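Local coordinates for penaeus monodon metallodensovirus major capsid protein (Penaeus monodon metallodensovirus, PDB 6WH7), which forms the icosahedral capsid of a shrimp densovirus, sixty copies assembling into a shell that probably encloses and protects the viral DNA, at residues Ser111-Cys116 against Phe299-Trp304; Asn130-Ser135 against Thr149-Ser154; Gln164-Lys169 against Ser202-Lys207. All coordinates share one frame; numbering follows the deposited sequence.

Contact 1 (Ser111-Cys116 against Phe299-Trp304)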
loop_
_atom_site.group_PDB
_atom_site.type_symbol
_atom_site.label_atom_id
_atom_site.label_comp_id
_atom_site.label_asym_id
_atom_site.label_seq_id
_atom_site.Cartn_x
_atom_site.Cartn_y
_atom_site.Cartn_z
ATOM N N SER A 111 -53.913 -83.275 8.613
ATOM C CA SER A 111 -54.123 -84.409 7.725
ATOM C C SER A 111 -53.389 -84.231 6.412
ATOM O O SER A 111 -53.096 -85.216 5.731
ATOM C CB SER A 111 -55.612 -84.598 7.466
ATOM O OG SER A 111 -56.288 -84.909 8.671
ATOM N N MET A 112 -53.101 -82.991 6.043
ATOM C CA MET A 112 -52.284 -82.709 4.879
ATOM C C MET A 112 -50.798 -82.871 5.162
ATOM O O MET A 112 -50.062 -83.395 4.322
ATOM C CB MET A 112 -52.568 -81.304 4.392
ATOM C CG MET A 112 -51.555 -80.867 3.418
ATOM S SD MET A 112 -51.996 -79.364 2.608
ATOM C CE MET A 112 -50.409 -79.013 1.892
ATOM N N LEU A 113 -50.335 -82.415 6.327
ATOM C CA LEU A 113 -48.945 -82.626 6.713
ATOM C C LEU A 113 -48.546 -84.086 6.627
ATOM O O LEU A 113 -47.365 -84.386 6.438
ATOM C CB LEU A 113 -48.712 -82.128 8.131
ATOM C CG LEU A 113 -48.868 -80.635 8.358
ATOM C CD1 LEU A 113 -48.772 -80.344 9.822
ATOM C CD2 LEU A 113 -47.809 -79.897 7.605
ATOM N N LEU A 114 -49.500 -84.994 6.775
ATOM C CA LEU A 114 -49.237 -86.411 6.631
ATOM C C LEU A 114 -49.132 -86.837 5.178
ATOM O O LEU A 114 -48.646 -87.938 4.907
ATOM C CB LEU A 114 -50.332 -87.200 7.337
ATOM C CG LEU A 114 -50.411 -86.866 8.822
ATOM C CD1 LEU A 114 -51.525 -87.642 9.475
ATOM C CD2 LEU A 114 -49.086 -87.122 9.498
ATOM N N ALA A 115 -49.579 -86.001 4.246
ATOM C CA ALA A 115 -49.338 -86.214 2.828
ATOM C C ALA A 115 -48.019 -85.617 2.368
ATOM O O ALA A 115 -47.605 -85.865 1.234
ATOM C CB ALA A 115 -50.482 -85.622 2.005
ATOM N N CYS A 116 -47.374 -84.822 3.208
ATOM C CA CYS A 116 -46.037 -84.327 2.950
ATOM C C CYS A 116 -45.024 -85.438 3.165
ATOM O O CYS A 116 -45.320 -86.475 3.759
ATOM C CB CYS A 116 -45.716 -83.162 3.874
ATOM S SG CYS A 116 -46.883 -81.828 3.772
ATOM N N PHE A 299 -46.329 -75.436 12.028
ATOM C CA PHE A 299 -45.601 -76.538 11.422
ATOM C C PHE A 299 -44.733 -76.083 10.265
ATOM O O PHE A 299 -45.090 -75.174 9.519
ATOM C CB PHE A 299 -46.557 -77.615 10.930
ATOM C CG PHE A 299 -47.192 -78.400 12.015
ATOM C CD1 PHE A 299 -46.565 -79.511 12.529
ATOM C CD2 PHE A 299 -48.420 -78.041 12.514
ATOM C CE1 PHE A 299 -47.148 -80.244 13.513
ATOM C CE2 PHE A 299 -49.003 -78.774 13.496
ATOM C CZ PHE A 299 -48.368 -79.877 13.997
ATOM N N GLU A 300 -43.579 -76.714 10.135
ATOM C CA GLU A 300 -42.823 -76.713 8.898
ATOM C C GLU A 300 -43.023 -78.050 8.215
ATOM O O GLU A 300 -42.977 -79.096 8.860
ATOM C CB GLU A 300 -41.335 -76.486 9.140
ATOM C CG GLU A 300 -40.985 -75.107 9.594
ATOM C CD GLU A 300 -39.517 -74.969 9.898
ATOM O OE1 GLU A 300 -38.818 -75.998 9.935
ATOM O OE2 GLU A 300 -39.060 -73.827 10.099
ATOM N N PHE A 301 -43.255 -78.021 6.914
ATOM C CA PHE A 301 -43.326 -79.257 6.165
ATOM C C PHE A 301 -42.471 -79.145 4.920
ATOM O O PHE A 301 -42.001 -78.074 4.540
ATOM C CB PHE A 301 -44.766 -79.643 5.819
ATOM C CG PHE A 301 -45.497 -78.636 4.995
ATOM C CD1 PHE A 301 -45.527 -78.740 3.623
ATOM C CD2 PHE A 301 -46.171 -77.594 5.594
ATOM C CE1 PHE A 301 -46.215 -77.831 2.873
ATOM C CE2 PHE A 301 -46.853 -76.679 4.844
ATOM C CZ PHE A 301 -46.883 -76.797 3.487
ATOM N N ARG A 302 -42.256 -80.296 4.305
ATOM C CA ARG A 302 -41.300 -80.440 3.230
ATOM C C ARG A 302 -41.845 -81.471 2.259
ATOM O O ARG A 302 -42.528 -82.413 2.660
ATOM C CB ARG A 302 -39.934 -80.812 3.808
ATOM C CG ARG A 302 -38.910 -81.194 2.816
ATOM C CD ARG A 302 -37.579 -81.440 3.473
ATOM N NE ARG A 302 -36.842 -80.214 3.732
ATOM C CZ ARG A 302 -35.661 -80.177 4.329
ATOM N NH1 ARG A 302 -35.106 -81.291 4.761
ATOM N NH2 ARG A 302 -35.038 -79.028 4.501
ATOM N N LEU A 303 -41.567 -81.269 0.977
ATOM C CA LEU A 303 -42.230 -82.014 -0.078
ATOM C C LEU A 303 -41.393 -83.192 -0.546
ATOM O O LEU A 303 -40.282 -83.439 -0.079
ATOM C CB LEU A 303 -42.548 -81.109 -1.261
ATOM C CG LEU A 303 -43.469 -79.963 -0.895
ATOM C CD1 LEU A 303 -43.865 -79.182 -2.100
ATOM C CD2 LEU A 303 -44.636 -80.502 -0.230
ATOM N N TRP A 304 -41.953 -83.919 -1.501
ATOM C CA TRP A 304 -41.388 -85.138 -2.042
ATOM C C TRP A 304 -40.254 -84.847 -3.017
ATOM O O TRP A 304 -40.087 -83.729 -3.508
ATOM C CB TRP A 304 -42.480 -85.950 -2.717
ATOM C CG TRP A 304 -43.514 -86.352 -1.748
ATOM C CD1 TRP A 304 -44.698 -85.734 -1.520
ATOM C CD2 TRP A 304 -43.445 -87.440 -0.830
ATOM N NE1 TRP A 304 -45.386 -86.383 -0.537
ATOM C CE2 TRP A 304 -44.634 -87.435 -0.093
ATOM C CE3 TRP A 304 -42.496 -88.425 -0.569
ATOM C CZ2 TRP A 304 -44.901 -88.374 0.887
ATOM C CZ3 TRP A 304 -42.764 -89.350 0.401
ATOM C CH2 TRP A 304 -43.953 -89.323 1.117
#
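Leu113, on helix 108-113, sets CD1 over a face of Phe299 and meets Phe301 obliquely with CD2. Its CG is anti to the carbonyl carbon (chi1 -65°), and the CD1 methyl is offset toward the rim of the Phe299 ring, 3.3 Å from Phe299 CG, a CH-pi contact. The other methyl, CD2, meets Phe301 CD2 at 3.5 Å, and the two side chains cross at about a right angle. Cys116 SG approaches the same ring obliquely, 3.4 Å from Phe301 CD1, as a sulfur-aromatic contact. This part is compact, buried and apolar. Met112 adds only a grazing touch, its CE lying 4.5 Å from Phe301 CZ.

Toward Trp304 the packing gives way to a polar, partly exposed margin. The indole NE1 donates a hydrogen bond of 2.9 Å to Ala115 O, with an N-H...O angle of 153° and the oxygen close to the ring plane. Cys116 O sits 3.5 Å from Trp304 CZ2, obliquely to the ring. The same indole stands edge-to-face with His315 and takes a cation-pi contact from Lys108 of a second subunit.

The contact lays the helix of the connection between strands C (79-83) and D (118-135) of the jelly roll against the end of its last strand, 287-302. Met112 and Cys116 pack on Cys116 and Met112 of that second subunit, a reciprocal exchange consistent with a capsid twofold axis. The chemistry implies two kinds of restraint: Leu113 and Cys116 hold segment 111-116 by dispersion against aromatic carbon, while the indole N-H satisfies Ala115 O and ties the loop after the helix to Trp304.

Contact 2 (Asn130-Ser135 against Thr149-Ser154); sequences NLILTS and TTFNTS
The base of the D-E hairpin of the viral jelly roll is closed where Thr134 and Ser135, at the end of strand 118-135, pair with Phe151 and Thr150 of the short strand 150-151. The pairing is antiparallel. Thr134 and Phe151 form the non-hydrogen-bonded pair, their CA atoms 4.3 Å apart, and Ser135 and Thr150 the hydrogen-bonded pair, in which Ser135 N donates to Thr150 O and Thr150 N to Ser135 O, both at 2.9 Å. Further along, the bond from Asn152 N to Leu133 O is weak.

On the face that carries Thr134 and Phe151, the two side chains lie side by side and point the same way, with Thr134 CG2 3.6 Å from Phe151 CD1. Ile132 CG2 reaches the edge of the ring, near its plane, and touches Phe151 CE1 at 3.5 Å. Phe151 also meets Phe285 of a neighbouring subunit and packs on Ser154 of that chain, while Ser154 is packed in turn by Phe151 of a further copy. This cyclic exchange is consistent with the fivefold axis, around which parvoviral D-E hairpins gather.

Beyond the paired residues Asn152 turns its amide to Ser135 OG, but the modelled distance is too short to trust.

Ser135 O is gripped twice. Besides the amide of Thr150 it takes the hydroxyl of Thr149, whose OG1 is anti to its backbone N (chi1 173°) and stands 3.1 Å from Ser135 O, well above the carbonyl plane, with a C=O...OG1 angle of 111°.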
loop_
_atom_site.group_PDB
_atom_site.type_symbol
_atom_site.label_atom_id
_atom_site.label_comp_id
_atom_site.label_asym_id
_atom_site.label_seq_id
_atom_site.Cartn_x
_atom_site.Cartn_y
_atom_site.Cartn_z
ATOM N N ASN A 130 -59.419 -63.094 28.340
ATOM C CA ASN A 130 -60.762 -62.653 28.704
ATOM C C ASN A 130 -61.322 -63.496 29.852
ATOM O O ASN A 130 -62.314 -64.213 29.726
ATOM C CB ASN A 130 -61.662 -62.678 27.469
ATOM C CG ASN A 130 -61.174 -61.738 26.400
ATOM O OD1 ASN A 130 -60.902 -62.146 25.281
ATOM N ND2 ASN A 130 -61.069 -60.465 26.738
ATOM N N LEU A 131 -60.648 -63.359 30.991
ATOM C CA LEU A 131 -60.993 -64.128 32.174
ATOM C C LEU A 131 -62.288 -63.623 32.779
ATOM O O LEU A 131 -62.468 -62.419 32.958
ATOM C CB LEU A 131 -59.873 -64.044 33.202
ATOM C CG LEU A 131 -60.115 -64.773 34.512
ATOM C CD1 LEU A 131 -60.210 -66.254 34.278
ATOM C CD2 LEU A 131 -59.036 -64.471 35.482
ATOM N N ILE A 132 -63.190 -64.549 33.094
ATOM C CA ILE A 132 -64.429 -64.251 33.798
ATOM C C ILE A 132 -64.469 -65.117 35.044
ATOM O O ILE A 132 -64.483 -66.346 34.948
ATOM C CB ILE A 132 -65.672 -64.498 32.932
ATOM C CG1 ILE A 132 -65.708 -63.527 31.763
ATOM C CG2 ILE A 132 -66.926 -64.348 33.760
ATOM C CD1 ILE A 132 -66.747 -63.870 30.747
ATOM N N LEU A 133 -64.497 -64.480 36.201
ATOM C CA LEU A 133 -64.475 -65.164 37.480
ATOM C C LEU A 133 -65.860 -65.152 38.102
ATOM O O LEU A 133 -66.574 -64.150 38.028
ATOM C CB LEU A 133 -63.475 -64.493 38.412
ATOM C CG LEU A 133 -62.022 -64.538 37.963
ATOM C CD1 LEU A 133 -61.212 -63.623 38.812
ATOM C CD2 LEU A 133 -61.490 -65.941 38.074
ATOM N N THR A 134 -66.240 -66.276 38.703
ATOM C CA THR A 134 -67.532 -66.414 39.354
ATOM C C THR A 134 -67.361 -67.217 40.635
ATOM O O THR A 134 -66.390 -67.953 40.804
ATOM C CB THR A 134 -68.570 -67.094 38.443
ATOM O OG1 THR A 134 -68.123 -68.401 38.090
ATOM C CG2 THR A 134 -68.799 -66.297 37.170
ATOM N N SER A 135 -68.319 -67.062 41.545
ATOM C CA SER A 135 -68.372 -67.834 42.778
ATOM C C SER A 135 -69.695 -68.576 42.858
ATOM O O SER A 135 -70.721 -68.083 42.391
ATOM C CB SER A 135 -68.217 -66.948 44.018
ATOM O OG SER A 135 -66.926 -66.372 44.096
ATOM N N THR A 149 -74.545 -69.459 41.326
ATOM C CA THR A 149 -73.255 -68.889 40.969
ATOM C C THR A 149 -73.419 -67.517 40.334
ATOM O O THR A 149 -74.283 -67.319 39.477
ATOM C CB THR A 149 -72.498 -69.841 40.046
ATOM O OG1 THR A 149 -71.307 -69.214 39.558
ATOM C CG2 THR A 149 -73.364 -70.286 38.928
ATOM N N THR A 150 -72.584 -66.574 40.769
ATOM C CA THR A 150 -72.668 -65.178 40.366
ATOM C C THR A 150 -71.271 -64.654 40.076
ATOM O O THR A 150 -70.269 -65.290 40.396
ATOM C CB THR A 150 -73.335 -64.318 41.444
ATOM O OG1 THR A 150 -72.603 -64.439 42.669
ATOM C CG2 THR A 150 -74.775 -64.751 41.667
ATOM N N PHE A 151 -71.214 -63.471 39.478
ATOM C CA PHE A 151 -69.960 -62.855 39.073
ATOM C C PHE A 151 -69.330 -62.071 40.212
ATOM O O PHE A 151 -70.028 -61.441 41.009
ATOM C CB PHE A 151 -70.188 -61.914 37.897
ATOM C CG PHE A 151 -70.696 -62.588 36.677
ATOM C CD1 PHE A 151 -69.827 -63.175 35.787
ATOM C CD2 PHE A 151 -72.045 -62.641 36.420
ATOM C CE1 PHE A 151 -70.295 -63.793 34.663
ATOM C CE2 PHE A 151 -72.514 -63.263 35.298
ATOM C CZ PHE A 151 -71.637 -63.830 34.416
ATOM N N ASN A 152 -68.004 -62.117 40.285
ATOM C CA ASN A 152 -67.256 -61.236 41.170
ATOM C C ASN A 152 -65.917 -60.876 40.542
ATOM O O ASN A 152 -65.223 -61.740 40.001
ATOM C CB ASN A 152 -67.082 -61.872 42.550
ATOM C CG ASN A 152 -66.586 -63.294 42.481
ATOM O OD1 ASN A 152 -65.819 -63.668 41.601
ATOM N ND2 ASN A 152 -67.051 -64.107 43.410
ATOM N N THR A 153 -65.582 -59.589 40.589
ATOM C CA THR A 153 -64.364 -59.093 39.961
ATOM C C THR A 153 -63.139 -59.255 40.851
ATOM O O THR A 153 -62.043 -59.516 40.346
ATOM C CB THR A 153 -64.550 -57.627 39.574
ATOM O OG1 THR A 153 -65.677 -57.512 38.698
ATOM C CG2 THR A 153 -63.321 -57.096 38.858
ATOM N N SER A 154 -63.312 -59.113 42.163
ATOM C CA SER A 154 -62.167 -58.999 43.065
ATOM C C SER A 154 -61.213 -60.191 43.061
ATOM O O SER A 154 -59.998 -59.960 43.192
ATOM C CB SER A 154 -62.672 -58.713 44.484
ATOM O OG SER A 154 -63.504 -59.753 44.954
#

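Contact 3 (Gln164-Lys169 against Ser202-Lys207); sequences QQCLSK and STIFNK
The two backbones approach most closely at Cys166 and Phe205, whose CA atoms are 6.7 Å apart, and the gap is filled mainly by side chains. Leu167 meets both Ile204 and Phe205 at about a right angle. Its CD1 lies 3.7 Å from Ile204 CD1 and the same distance from Phe205 CE1, and both of its methyls come to the edge of the phenyl ring. Cys166 CB also stands at that edge, 4.0 Å from Phe205 CE1, and touches Ile204 CD1 at 3.8 Å. Ile204 holds its CG1 between the backbone N and the carbonyl carbon (chi1 59°), which places CG1 over one face of the Phe205 ring, offset toward the rim.

In the jelly roll both segments belong to the long connection between strands E (157-162) and F (207-211), one just after E and the other, with the weakly bonded helix 201-204, just before F. Asp162 at the end of strand E accepts from the backbone N of Cys166 through OD1 and from that of Leu167 through OD2. Tyr272 of strand 270-274 stacks on Phe205. Cys166 SG lies 3.4 Å from Ile204 O, and Asn206 OD1 bonds to Tyr52 N of a neighbouring subunit.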
loop_
_atom_site.group_PDB
_atom_site.type_symbol
_atom_site.label_atom_id
_atom_site.label_comp_id
_atom_site.label_asym_id
_atom_site.label_seq_id
_atom_site.Cartn_x
_atom_site.Cartn_y
_atom_site.Cartn_z
ATOM N N GLN A 164 -38.860 -74.863 38.283
ATOM C CA GLN A 164 -38.016 -75.714 39.099
ATOM C C GLN A 164 -38.482 -77.156 39.100
ATOM O O GLN A 164 -37.790 -78.008 39.661
ATOM C CB GLN A 164 -37.972 -75.166 40.516
ATOM C CG GLN A 164 -37.327 -73.801 40.608
ATOM C CD GLN A 164 -35.845 -73.842 40.331
ATOM O OE1 GLN A 164 -35.402 -73.585 39.218
ATOM N NE2 GLN A 164 -35.065 -74.147 41.354
ATOM N N GLN A 165 -39.622 -77.445 38.480
ATOM C CA GLN A 165 -40.181 -78.790 38.402
ATOM C C GLN A 165 -40.411 -79.370 39.797
ATOM O O GLN A 165 -39.880 -80.415 40.170
ATOM C CB GLN A 165 -39.301 -79.706 37.551
ATOM C CG GLN A 165 -39.909 -81.063 37.277
ATOM C CD GLN A 165 -39.086 -81.869 36.326
ATOM O OE1 GLN A 165 -38.132 -81.368 35.759
ATOM N NE2 GLN A 165 -39.438 -83.127 36.151
ATOM N N CYS A 166 -41.195 -78.640 40.587
ATOM C CA CYS A 166 -41.728 -79.217 41.812
ATOM C C CYS A 166 -42.479 -80.502 41.511
ATOM O O CYS A 166 -42.357 -81.493 42.238
ATOM C CB CYS A 166 -42.648 -78.218 42.506
ATOM S SG CYS A 166 -41.859 -76.694 43.010
ATOM N N LEU A 167 -43.251 -80.506 40.433
ATOM C CA LEU A 167 -44.036 -81.654 40.005
ATOM C C LEU A 167 -43.406 -82.205 38.737
ATOM O O LEU A 167 -43.460 -81.567 37.683
ATOM C CB LEU A 167 -45.489 -81.259 39.772
ATOM C CG LEU A 167 -46.433 -81.252 40.969
ATOM C CD1 LEU A 167 -45.986 -80.270 42.012
ATOM C CD2 LEU A 167 -47.822 -80.896 40.495
ATOM N N SER A 168 -42.797 -83.378 38.845
ATOM C CA SER A 168 -42.214 -84.025 37.680
ATOM C C SER A 168 -43.285 -84.688 36.833
ATOM O O SER A 168 -43.314 -84.534 35.609
ATOM C CB SER A 168 -41.183 -85.053 38.128
ATOM O OG SER A 168 -40.665 -85.763 37.026
ATOM N N LYS A 169 -44.165 -85.433 37.477
ATOM C CA LYS A 169 -45.227 -86.174 36.831
ATOM C C LYS A 169 -46.501 -85.905 37.602
ATOM O O LYS A 169 -46.482 -85.811 38.831
ATOM C CB LYS A 169 -44.912 -87.662 36.805
ATOM C CG LYS A 169 -45.922 -88.493 36.089
ATOM C CD LYS A 169 -45.593 -89.950 36.228
ATOM C CE LYS A 169 -44.356 -90.319 35.456
ATOM N NZ LYS A 169 -44.072 -91.769 35.583
ATOM N N SER A 202 -49.864 -72.618 44.088
ATOM C CA SER A 202 -49.209 -71.337 43.861
ATOM C C SER A 202 -47.978 -71.137 44.732
ATOM O O SER A 202 -47.092 -70.363 44.361
ATOM C CB SER A 202 -50.204 -70.210 44.113
ATOM O OG SER A 202 -49.581 -68.947 44.005
ATOM N N THR A 203 -47.901 -71.802 45.880
ATOM C CA THR A 203 -46.823 -71.521 46.817
ATOM C C THR A 203 -45.518 -72.197 46.427
ATOM O O THR A 203 -44.444 -71.664 46.710
ATOM C CB THR A 203 -47.230 -71.946 48.223
ATOM O OG1 THR A 203 -47.516 -73.346 48.232
ATOM C CG2 THR A 203 -48.466 -71.189 48.655
ATOM N N ILE A 204 -45.584 -73.378 45.821
ATOM C CA ILE A 204 -44.368 -74.072 45.422
ATOM C C ILE A 204 -43.867 -73.601 44.062
ATOM O O ILE A 204 -42.657 -73.524 43.833
ATOM C CB ILE A 204 -44.602 -75.586 45.458
ATOM C CG1 ILE A 204 -45.746 -75.978 44.531
ATOM C CG2 ILE A 204 -44.910 -76.001 46.862
ATOM C CD1 ILE A 204 -45.893 -77.459 44.356
ATOM N N PHE A 205 -44.770 -73.280 43.145
ATOM C CA PHE A 205 -44.379 -73.032 41.765
ATOM C C PHE A 205 -43.647 -71.705 41.631
ATOM O O PHE A 205 -43.995 -70.715 42.275
ATOM C CB PHE A 205 -45.607 -73.069 40.866
ATOM C CG PHE A 205 -46.226 -74.426 40.765
ATOM C CD1 PHE A 205 -45.452 -75.553 40.881
ATOM C CD2 PHE A 205 -47.587 -74.577 40.630
ATOM C CE1 PHE A 205 -46.015 -76.798 40.809
ATOM C CE2 PHE A 205 -48.154 -75.819 40.568
ATOM C CZ PHE A 205 -47.368 -76.931 40.654
ATOM N N ASN A 206 -42.603 -71.708 40.807
ATOM C CA ASN A 206 -41.764 -70.541 40.595
ATOM C C ASN A 206 -42.548 -69.343 40.092
ATOM O O ASN A 206 -42.726 -68.362 40.815
ATOM C CB ASN A 206 -40.652 -70.866 39.603
ATOM C CG ASN A 206 -39.689 -69.729 39.433
ATOM O OD1 ASN A 206 -39.402 -68.999 40.372
ATOM N ND2 ASN A 206 -39.225 -69.535 38.216
ATOM N N LYS A 207 -43.008 -69.408 38.849
ATOM C CA LYS A 207 -43.714 -68.298 38.230
ATOM C C LYS A 207 -45.202 -68.481 38.459
ATOM O O LYS A 207 -45.786 -69.470 38.012
ATOM C CB LYS A 207 -43.411 -68.217 36.738
ATOM C CG LYS A 207 -41.974 -67.899 36.428
ATOM C CD LYS A 207 -41.749 -67.768 34.940
ATOM C CE LYS A 207 -42.393 -66.507 34.410
ATOM N NZ LYS A 207 -41.734 -65.294 34.958
#

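In the fold
From the N terminus, the chain runs through strands 59-75 and 79-83 before opening contact 1 at helix 108-113. Strand 118-135 follows, and contact 2 closes the short hairpin loop to residues 149-154. After strand 157-162, contact 3 closes the longer excursion between that strand and 207-211. The two are in series, and contact 1, completed only at the end of strand 287-302, encloses both. Contacts 1 and 2 reach the same sheet, through neighbouring strands 118-135 and 287-302, with centres about 43 Å apart; contact 3 belongs beside the facing sheet of the jelly roll. Contacts 2 and 3 both touch one adjoining subunit.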